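Local coordinates for CBS domain protein (Porphyromonas gingivalis, PDB 2NQW), which is of unknown function, this piece being the transporter associated (CorC_HlyC) domain of a membrane-anchored CBS domain protein that may bind flavin adenine dinucleotide, at residues 49-63 with 74-87. Residues are numbered along the deposited sequence; the frame is centred on the assembly and turned at random.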
ATOM      1  N   LEU A  49      -4.533  -2.732  -1.296  1.00  9.25           N
ATOM      2  CA  LEU A  49      -3.534  -1.706  -1.083  1.00  8.79           C
ATOM      3  C   LEU A  49      -3.630  -0.575  -2.113  1.00  8.69           C
ATOM      4  O   LEU A  49      -3.571   0.611  -1.766  1.00  8.88           O
ATOM      5  CB  LEU A  49      -2.146  -2.379  -1.063  1.00  9.70           C
ATOM      6  CG  LEU A  49      -0.990  -1.466  -0.666  1.00  9.55           C
ATOM      7  CD1 LEU A  49      -1.111  -0.890   0.728  1.00 11.72           C
ATOM      8  CD2 LEU A  49       0.297  -2.267  -0.814  1.00 10.82           C
ATOM      9  N   SER A  50      -3.809  -0.928  -3.386  1.00  8.84           N
ATOM     10  CA  SER A  50      -3.997   0.121  -4.377  0.50  9.16           C
ATOM     11  C   SER A  50      -5.311   0.864  -4.099  1.00  9.12           C
ATOM     12  O   SER A  50      -5.354   2.087  -4.272  1.00  9.54           O
ATOM     13  CB  SER A  50      -3.939  -0.461  -5.789  0.50  9.94           C
ATOM     14  OG  SER A  50      -4.990  -1.383  -5.964  0.50 10.03           O
ATOM     15  N   GLY A  51      -6.345   0.170  -3.614  1.00  8.70           N
ATOM     16  CA  GLY A  51      -7.586   0.862  -3.249  1.00  9.31           C
ATOM     17  C   GLY A  51      -7.359   1.872  -2.142  1.00  8.45           C
ATOM     18  O   GLY A  51      -7.928   2.978  -2.183  1.00  9.37           O
ATOM     19  N   LEU A  52      -6.552   1.520  -1.132  1.00  8.82           N
ATOM     20  CA  LEU A  52      -6.268   2.472  -0.061  1.00  8.79           C
ATOM     21  C   LEU A  52      -5.551   3.699  -0.647  1.00  8.58           C
ATOM     22  O   LEU A  52      -5.855   4.837  -0.279  1.00  9.07           O
ATOM     23  CB  LEU A  52      -5.399   1.815   1.009  1.00  9.31           C
ATOM     24  CG  LEU A  52      -5.002   2.727   2.175  1.00 10.48           C
ATOM     25  CD1 LEU A  52      -6.228   3.259   2.932  1.00 13.10           C
ATOM     26  CD2 LEU A  52      -4.095   1.934   3.111  1.00 11.45           C
ATOM     27  N   PHE A  53      -4.604   3.481  -1.565  1.00  8.66           N
ATOM     28  CA  PHE A  53      -3.915   4.602  -2.194  1.00  8.20           C
ATOM     29  C   PHE A  53      -4.912   5.515  -2.883  1.00  8.30           C
ATOM     30  O   PHE A  53      -4.865   6.755  -2.701  1.00  8.51           O
ATOM     31  CB  PHE A  53      -2.872   4.041  -3.186  1.00  8.22           C
ATOM     32  CG  PHE A  53      -1.826   5.068  -3.559  1.00  7.70           C
ATOM     33  CD1 PHE A  53      -0.603   5.073  -2.886  1.00  9.36           C
ATOM     34  CD2 PHE A  53      -2.046   6.020  -4.568  1.00  8.86           C
ATOM     35  CE1 PHE A  53       0.375   6.024  -3.171  1.00  8.98           C
ATOM     36  CE2 PHE A  53      -1.090   6.978  -4.844  1.00  8.62           C
ATOM     37  CZ  PHE A  53       0.110   6.977  -4.146  1.00  8.96           C
ATOM     38  N   LEU A  54      -5.837   4.922  -3.661  1.00  8.41           N
ATOM     39  CA  LEU A  54      -6.843   5.736  -4.361  1.00  8.75           C
ATOM     40  C   LEU A  54      -7.766   6.456  -3.383  1.00  9.59           C
ATOM     41  O   LEU A  54      -8.229   7.571  -3.646  1.00 10.05           O
ATOM     42  CB  LEU A  54      -7.702   4.854  -5.281  1.00  8.94           C
ATOM     43  CG  LEU A  54      -6.956   4.158  -6.412  1.00  9.93           C
ATOM     44  CD1 LEU A  54      -7.900   3.289  -7.217  1.00 10.85           C
ATOM     45  CD2 LEU A  54      -6.261   5.186  -7.332  1.00 11.56           C
ATOM     46  N   GLU A  55      -8.084   5.808  -2.265  1.00  9.97           N
ATOM     47  CA  GLU A  55      -8.988   6.413  -1.272  1.00 10.85           C
ATOM     48  C   GLU A  55      -8.327   7.618  -0.611  1.00 10.95           C
ATOM     49  O   GLU A  55      -9.013   8.607  -0.277  1.00 12.13           O
ATOM     50  CB  GLU A  55      -9.325   5.373  -0.197  1.00 12.11           C
ATOM     51  CG  GLU A  55     -10.480   5.757   0.708  1.00 16.59           C
ATOM     52  CD  GLU A  55     -11.842   5.667   0.078  1.00 21.51           C
ATOM     53  OE1 GLU A  55     -12.015   5.089  -0.993  1.00 22.78           O
ATOM     54  OE2 GLU A  55     -12.808   6.130   0.729  1.00 29.45           O
ATOM     55  N   ILE A  56      -7.005   7.542  -0.407  1.00  9.52           N
ATOM     56  CA  ILE A  56      -6.289   8.688   0.154  1.00 10.02           C
ATOM     57  C   ILE A  56      -6.164   9.838  -0.855  1.00 10.62           C
ATOM     58  O   ILE A  56      -6.385  11.014  -0.517  1.00 11.87           O
ATOM     59  CB  ILE A  56      -4.883   8.279   0.668  1.00  9.76           C
ATOM     60  CG1 ILE A  56      -4.993   7.269   1.829  1.00 10.84           C
ATOM     61  CG2 ILE A  56      -4.054   9.477   1.084  1.00 10.76           C
ATOM     62  CD1 ILE A  56      -3.673   6.524   2.089  1.00 11.11           C
ATOM     63  N   LYS A  57      -5.795   9.504  -2.092  1.00  9.42           N
ATOM     64  CA  LYS A  57      -5.399  10.540  -3.055  1.00  9.54           C
ATOM     65  C   LYS A  57      -6.548  11.064  -3.916  1.00 10.83           C
ATOM     66  O   LYS A  57      -6.482  12.189  -4.387  1.00 11.78           O
ATOM     67  CB  LYS A  57      -4.242  10.048  -3.932  1.00 10.27           C
ATOM     68  CG  LYS A  57      -2.983   9.750  -3.122  1.00 10.32           C
ATOM     69  CD  LYS A  57      -2.339  11.007  -2.492  1.00 11.22           C
ATOM     70  CE  LYS A  57      -1.768  12.003  -3.497  1.00 13.33           C
ATOM     71  NZ  LYS A  57      -0.693  11.382  -4.325  1.00 13.05           N
ATOM     72  N   GLN A  58      -7.559  10.233  -4.129  1.00 10.36           N
ATOM     73  CA  GLN A  58      -8.776  10.653  -4.826  0.50 11.16           C
ATOM     74  C   GLN A  58      -8.494  11.254  -6.200  1.00 11.41           C
ATOM     75  O   GLN A  58      -9.088  12.268  -6.599  1.00 12.63           O
ATOM     76  CB  GLN A  58      -9.570  11.587  -3.925  0.50 11.91           C
ATOM     77  CG  GLN A  58     -10.176  10.793  -2.759  0.50 14.49           C
ATOM     78  CD  GLN A  58     -11.371   9.988  -3.225  0.50 15.14           C
ATOM     79  OE1 GLN A  58     -12.375  10.564  -3.565  0.50 13.41           O
ATOM     80  NE2 GLN A  58     -11.223   8.633  -3.334  0.50 17.65           N
ATOM     81  N   GLU A  59      -7.602  10.598  -6.932  1.00  9.63           N
ATOM     82  CA  GLU A  59      -7.254  11.005  -8.289  1.00  9.73           C
ATOM     83  C   GLU A  59      -6.672   9.809  -9.017  1.00  9.28           C
ATOM     84  O   GLU A  59      -6.261   8.827  -8.371  1.00  9.53           O
ATOM     85  CB  GLU A  59      -6.242  12.155  -8.254  1.00 10.41           C
ATOM     86  CG  GLU A  59      -4.897  11.741  -7.676  1.00 10.34           C
ATOM     87  CD  GLU A  59      -3.945  12.895  -7.430  1.00 11.35           C
ATOM     88  OE1 GLU A  59      -4.234  14.051  -7.832  1.00 16.52           O
ATOM     89  OE2 GLU A  59      -2.885  12.619  -6.841  1.00 12.39           O
ATOM     90  N   LEU A  60      -6.613   9.874 -10.341  1.00  9.24           N
ATOM     91  CA  LEU A  60      -5.977   8.777 -11.072  1.00  9.27           C
ATOM     92  C   LEU A  60      -4.486   8.765 -10.723  1.00  8.61           C
ATOM     93  O   LEU A  60      -3.862   9.833 -10.646  1.00  8.90           O
ATOM     94  CB  LEU A  60      -6.177   8.947 -12.586  1.00 10.21           C
ATOM     95  CG  LEU A  60      -7.517   8.376 -13.080  1.00 11.07           C
ATOM     96  CD1 LEU A  60      -8.701   9.249 -12.675  1.00 12.61           C
ATOM     97  CD2 LEU A  60      -7.449   8.237 -14.599  1.00 13.15           C
ATOM     98  N   PRO A  61      -3.912   7.583 -10.525  1.00  8.26           N
ATOM     99  CA  PRO A  61      -2.519   7.482 -10.073  1.00  8.36           C
ATOM    100  C   PRO A  61      -1.479   7.556 -11.187  1.00  8.41           C
ATOM    101  O   PRO A  61      -1.765   7.247 -12.377  1.00  8.47           O
ATOM    102  CB  PRO A  61      -2.451   6.097  -9.425  1.00  9.23           C
ATOM    103  CG  PRO A  61      -3.462   5.310 -10.251  1.00  9.48           C
ATOM    104  CD  PRO A  61      -4.613   6.282 -10.505  1.00  8.43           C
ATOM    105  N   HIS A  62      -0.263   7.945 -10.787  1.00  7.97           N
ATOM    106  CA  HIS A  62       0.909   7.873 -11.644  1.00  7.87           C
ATOM    107  C   HIS A  62       2.036   7.202 -10.874  1.00  8.76           C
ATOM    108  O   HIS A  62       2.118   7.286  -9.636  1.00  9.04           O
ATOM    109  CB  HIS A  62       1.409   9.284 -12.019  1.00  8.59           C
ATOM    110  CG  HIS A  62       0.557   9.991 -13.033  1.00  8.12           C
ATOM    111  ND1 HIS A  62      -0.558  10.731 -12.683  1.00  8.79           N
ATOM    112  CD2 HIS A  62       0.670  10.096 -14.387  1.00  9.20           C
ATOM    113  CE1 HIS A  62      -1.107  11.250 -13.785  1.00  9.16           C
ATOM    114  NE2 HIS A  62      -0.379  10.876 -14.831  1.00  9.03           N
ATOM    115  N   VAL A  63       2.968   6.620 -11.627  1.00  8.21           N
ATOM    116  CA  VAL A  63       4.229   6.187 -11.012  1.00  9.25           C
ATOM    117  C   VAL A  63       4.898   7.391 -10.339  1.00  8.22           C
ATOM    118  O   VAL A  63       4.943   8.523 -10.867  1.00  9.67           O
ATOM    119  CB  VAL A  63       5.161   5.584 -12.095  1.00 10.17           C
ATOM    120  CG1 VAL A  63       6.551   5.261 -11.486  1.00 12.43           C
ATOM    121  CG2 VAL A  63       4.529   4.314 -12.665  1.00 12.33           C
ATOM    122  N   PHE A  74       3.308   5.386   1.457  1.00  8.35           N
ATOM    123  CA  PHE A  74       3.184   4.516   0.288  1.00  8.72           C
ATOM    124  C   PHE A  74       3.691   5.238  -0.942  1.00  8.47           C
ATOM    125  O   PHE A  74       3.534   6.465  -1.055  1.00  9.24           O
ATOM    126  CB  PHE A  74       1.691   4.249   0.031  1.00  8.73           C
ATOM    127  CG  PHE A  74       0.957   3.673   1.224  1.00  9.15           C
ATOM    128  CD1 PHE A  74       1.227   2.384   1.659  1.00  9.41           C
ATOM    129  CD2 PHE A  74       0.007   4.411   1.926  1.00 11.69           C
ATOM    130  CE1 PHE A  74       0.576   1.851   2.761  1.00  9.68           C
ATOM    131  CE2 PHE A  74      -0.668   3.863   3.045  1.00 10.78           C
ATOM    132  CZ  PHE A  74      -0.384   2.561   3.430  1.00  9.08           C
ATOM    133  N   GLN A  75       4.296   4.503  -1.870  1.00  8.56           N
ATOM    134  CA  GLN A  75       4.699   5.109  -3.127  1.00  8.93           C
ATOM    135  C   GLN A  75       4.352   4.131  -4.262  1.00  8.29           C
ATOM    136  O   GLN A  75       4.611   2.921  -4.168  1.00  8.79           O
ATOM    137  CB  GLN A  75       6.209   5.369  -3.134  1.00  9.62           C
ATOM    138  CG  GLN A  75       6.743   5.982  -4.446  1.00 12.09           C
ATOM    139  CD  GLN A  75       8.230   6.270  -4.321  1.00 14.60           C
ATOM    140  OE1 GLN A  75       8.716   6.579  -3.228  1.00 20.31           O
ATOM    141  NE2 GLN A  75       8.935   6.241  -5.425  1.00 17.90           N
ATOM    142  N   VAL A  76       3.753   4.666  -5.338  1.00  8.50           N
ATOM    143  CA  VAL A  76       3.482   3.814  -6.517  1.00  8.74           C
ATOM    144  C   VAL A  76       4.813   3.646  -7.231  1.00  9.35           C
ATOM    145  O   VAL A  76       5.345   4.616  -7.772  1.00 10.27           O
ATOM    146  CB  VAL A  76       2.447   4.457  -7.459  1.00  8.83           C
ATOM    147  CG1 VAL A  76       2.306   3.647  -8.744  1.00 10.10           C
ATOM    148  CG2 VAL A  76       1.124   4.536  -6.749  1.00 10.83           C
ATOM    149  N   THR A  77       5.333   2.412  -7.259  1.00  9.32           N
ATOM    150  CA  THR A  77       6.627   2.195  -7.907  1.00  9.81           C
ATOM    151  C   THR A  77       6.479   1.624  -9.320  1.00 10.34           C
ATOM    152  O   THR A  77       7.387   1.791 -10.128  1.00 11.62           O
ATOM    153  CB  THR A  77       7.496   1.253  -7.070  1.00 10.43           C
ATOM    154  OG1 THR A  77       6.736   0.068  -6.790  1.00 11.96           O
ATOM    155  CG2 THR A  77       7.929   1.971  -5.771  1.00 11.78           C
ATOM    156  N   GLN A  78       5.364   0.946  -9.602  1.00  9.82           N
ATOM    157  CA  GLN A  78       5.134   0.416 -10.963  1.00 10.07           C
ATOM    158  C   GLN A  78       3.662   0.471 -11.299  1.00  9.79           C
ATOM    159  O   GLN A  78       2.806   0.231 -10.429  1.00 10.55           O
ATOM    160  CB  GLN A  78       5.588  -1.040 -11.084  1.00 11.46           C
ATOM    161  CG  GLN A  78       7.079  -1.242 -10.841  1.00 13.04           C
ATOM    162  CD  GLN A  78       7.484  -2.654 -11.196  1.00 16.17           C
ATOM    163  OE1 GLN A  78       7.296  -3.099 -12.348  1.00 19.06           O
ATOM    164  NE2 GLN A  78       8.028  -3.365 -10.232  1.00 18.60           N
HETATM  165  N   MSE A  79       3.381   0.757 -12.580  1.00 10.55           N
HETATM  166  CA  MSE A  79       2.041   0.654 -13.136  1.00 10.54           C
HETATM  167  C   MSE A  79       2.142  -0.066 -14.455  1.00 11.37           C
HETATM  168  O   MSE A  79       3.194  -0.015 -15.096  1.00 12.07           O
HETATM  169  CB  MSE A  79       1.428   2.037 -13.418  1.00 10.28           C
HETATM  170  CG  MSE A  79       1.075   2.788 -12.138  1.00 10.06           C
HETATM  171 SE   MSE A  79       0.114   4.432 -12.417  1.00 14.44          SE
HETATM  172  CE  MSE A  79      -1.519   3.681 -13.138  1.00 11.05           C
ATOM    173  N   ASP A  80       1.055  -0.712 -14.863  1.00 11.30           N
ATOM    174  CA  ASP A  80       0.922  -1.123 -16.271  1.00 11.73           C
ATOM    175  C   ASP A  80       0.221   0.042 -16.990  1.00 11.14           C
ATOM    176  O   ASP A  80       0.342   1.195 -16.522  1.00 11.88           O
ATOM    177  CB  ASP A  80       0.287  -2.521 -16.412  1.00 12.90           C
ATOM    178  CG  ASP A  80      -1.090  -2.637 -15.801  1.00 13.09           C
ATOM    179  OD1 ASP A  80      -1.798  -1.609 -15.647  1.00 14.84           O
ATOM    180  OD2 ASP A  80      -1.468  -3.803 -15.492  1.00 16.17           O
ATOM    181  N   LYS A  81      -0.488  -0.171 -18.088  1.00 11.38           N
ATOM    182  CA  LYS A  81      -1.016   1.003 -18.780  1.00 10.27           C
ATOM    183  C   LYS A  81      -2.102   1.703 -17.968  1.00 10.59           C
ATOM    184  O   LYS A  81      -2.295   2.916 -18.135  1.00 12.35           O
ATOM    185  CB  LYS A  81      -1.581   0.604 -20.136  1.00 11.98           C
ATOM    186  CG  LYS A  81      -0.446   0.376 -21.166  1.00 12.10           C
ATOM    187  CD  LYS A  81      -1.046  -0.124 -22.466  1.00 14.55           C
ATOM    188  CE  LYS A  81       0.031  -0.524 -23.471  1.00 16.38           C
ATOM    189  NZ  LYS A  81       0.820   0.658 -23.909  1.00 19.20           N
ATOM    190  N   ARG A  82      -2.792   0.995 -17.090  1.00 10.99           N
ATOM    191  CA  ARG A  82      -3.921   1.581 -16.357  1.00 11.83           C
ATOM    192  C   ARG A  82      -3.965   1.341 -14.868  1.00 12.76           C
ATOM    193  O   ARG A  82      -4.762   1.994 -14.198  1.00 14.89           O
ATOM    194  CB  ARG A  82      -5.277   1.100 -16.924  1.00 12.93           C
ATOM    195  CG  ARG A  82      -5.501   1.421 -18.389  1.00 12.95           C
ATOM    196  CD  ARG A  82      -5.686   2.914 -18.595  1.00 13.49           C
ATOM    197  NE  ARG A  82      -5.801   3.225 -20.021  1.00 14.16           N
ATOM    198  CZ  ARG A  82      -5.626   4.442 -20.520  1.00 14.48           C
ATOM    199  NH1 ARG A  82      -5.404   5.477 -19.687  1.00 16.94           N
ATOM    200  NH2 ARG A  82      -5.724   4.649 -21.832  1.00 15.71           N
ATOM    201  N   ARG A  83      -3.162   0.424 -14.337  1.00 11.79           N
ATOM    202  CA  ARG A  83      -3.334  -0.010 -12.930  0.50 12.33           C
ATOM    203  C   ARG A  83      -2.051   0.110 -12.148  1.00 11.29           C
ATOM    204  O   ARG A  83      -0.968  -0.138 -12.706  1.00 11.38           O
ATOM    205  CB  ARG A  83      -3.796  -1.495 -12.864  0.50 13.66           C
ATOM    206  CG  ARG A  83      -4.950  -1.855 -13.786  0.50 16.23           C
ATOM    207  CD  ARG A  83      -6.208  -1.072 -13.456  0.50 19.65           C
ATOM    208  NE  ARG A  83      -7.378  -1.663 -14.098  0.50 23.65           N
ATOM    209  CZ  ARG A  83      -8.140  -2.625 -13.575  0.50 25.06           C
ATOM    210  NH1 ARG A  83      -7.890  -3.123 -12.370  0.50 26.85           N
ATOM    211  NH2 ARG A  83      -9.174  -3.087 -14.264  0.50 28.11           N
ATOM    212  N   ILE A  84      -2.193   0.437 -10.859  1.00 11.03           N
ATOM    213  CA  ILE A  84      -1.072   0.296  -9.935  1.00 10.80           C
ATOM    214  C   ILE A  84      -0.747  -1.174  -9.756  1.00 11.58           C
ATOM    215  O   ILE A  84      -1.618  -1.947  -9.330  1.00 13.66           O
ATOM    216  CB  ILE A  84      -1.464   0.860  -8.558  1.00 10.98           C
ATOM    217  CG1 ILE A  84      -1.696   2.381  -8.642  1.00 11.00           C
ATOM    218  CG2 ILE A  84      -0.344   0.559  -7.554  1.00 12.08           C
ATOM    219  CD1 ILE A  84      -2.413   2.935  -7.384  1.00 11.34           C
ATOM    220  N   ILE A  85       0.481  -1.572 -10.086  1.00 10.80           N
ATOM    221  CA  ILE A  85       0.883  -2.964  -9.926  1.00 12.38           C
ATOM    222  C   ILE A  85       1.899  -3.175  -8.798  1.00 10.93           C
ATOM    223  O   ILE A  85       2.015  -4.305  -8.330  1.00 11.46           O
ATOM    224  CB  ILE A  85       1.314  -3.605 -11.230  1.00 12.93           C
ATOM    225  CG1 ILE A  85       2.619  -3.024 -11.743  1.00 13.37           C
ATOM    226  CG2 ILE A  85       0.178  -3.528 -12.274  1.00 15.23           C
ATOM    227  CD1 ILE A  85       3.098  -3.686 -13.090  1.00 15.39           C
ATOM    228  N   GLU A  86       2.595  -2.123  -8.348  1.00 10.49           N
ATOM    229  CA  GLU A  86       3.473  -2.299  -7.189  1.00  9.83           C
ATOM    230  C   GLU A  86       3.450  -1.023  -6.373  1.00  8.95           C
ATOM    231  O   GLU A  86       3.515   0.082  -6.927  1.00  9.58           O
ATOM    232  CB  GLU A  86       4.897  -2.590  -7.624  1.00 10.71           C
ATOM    233  CG  GLU A  86       5.834  -2.979  -6.451  1.00 11.79           C
ATOM    234  CD  GLU A  86       7.227  -3.249  -6.980  1.00 13.79           C
ATOM    235  OE1 GLU A  86       7.890  -2.284  -7.410  1.00 14.75           O
ATOM    236  OE2 GLU A  86       7.670  -4.423  -6.960  1.00 15.42           O
ATOM    237  N   ILE A  87       3.355  -1.224  -5.057  1.00  9.31           N
ATOM    238  CA  ILE A  87       3.441  -0.150  -4.091  1.00  9.58           C
ATOM    239  C   ILE A  87       4.552  -0.465  -3.094  1.00  8.58           C
ATOM    240  O   ILE A  87       4.628  -1.590  -2.558  1.00  9.61           O
ATOM    241  CB  ILE A  87       2.089   0.041  -3.357  1.00  9.86           C
ATOM    242  CG1 ILE A  87       1.094   0.719  -4.317  1.00 12.53           C
ATOM    243  CG2 ILE A  87       2.224   0.882  -2.073  1.00 10.81           C
ATOM    244  CD1 ILE A  87      -0.364   0.709  -3.833  1.00 13.28           C
TER
HETATM  245  O   HOH W   1      -4.163  -2.459  -8.594  1.00 28.76           O
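F53 and F74 meet where helix 49-57 lies across the hairpin of strands 74-79 and 84-87. The helix axis runs 9.4 Å from strand 84-87 and makes 93° with it. Q58, just after the helix, leaves helical geometry with a positive phi, and the chain returns through P61 to V63 beside V76. A classic beta bulge sets T77 and Q78 against E86.

F53 reaches the sheet with CG anti to its backbone N (chi1 -162°). V76 CG2 lies over one face of the F53 ring, 3.8 Å from its centroid, as a CH-pi contact. F74 CB sits at the ring edge, 3.8 Å from F53 CD1. The two side chains slide past each other in opposite directions; the F74 ring instead meets L49 CD1, L52 CD2 and I56 CD1. I87 CD1 packs on the helix backbone, 3.7 Å from S50 CA. P61 CB touches I84 CD1 at 3.8 Å. Selenomethionine M79, bent at its last torsion, brings SE to 3.4 Å from P61 O.

No direct hydrogen bond joins the segments. In one of two S50 conformers, a water bridges S50 OG and I84 O. Helix 49-57 is thus packed on one face of the domain's antiparallel sheet mainly by apolar contact.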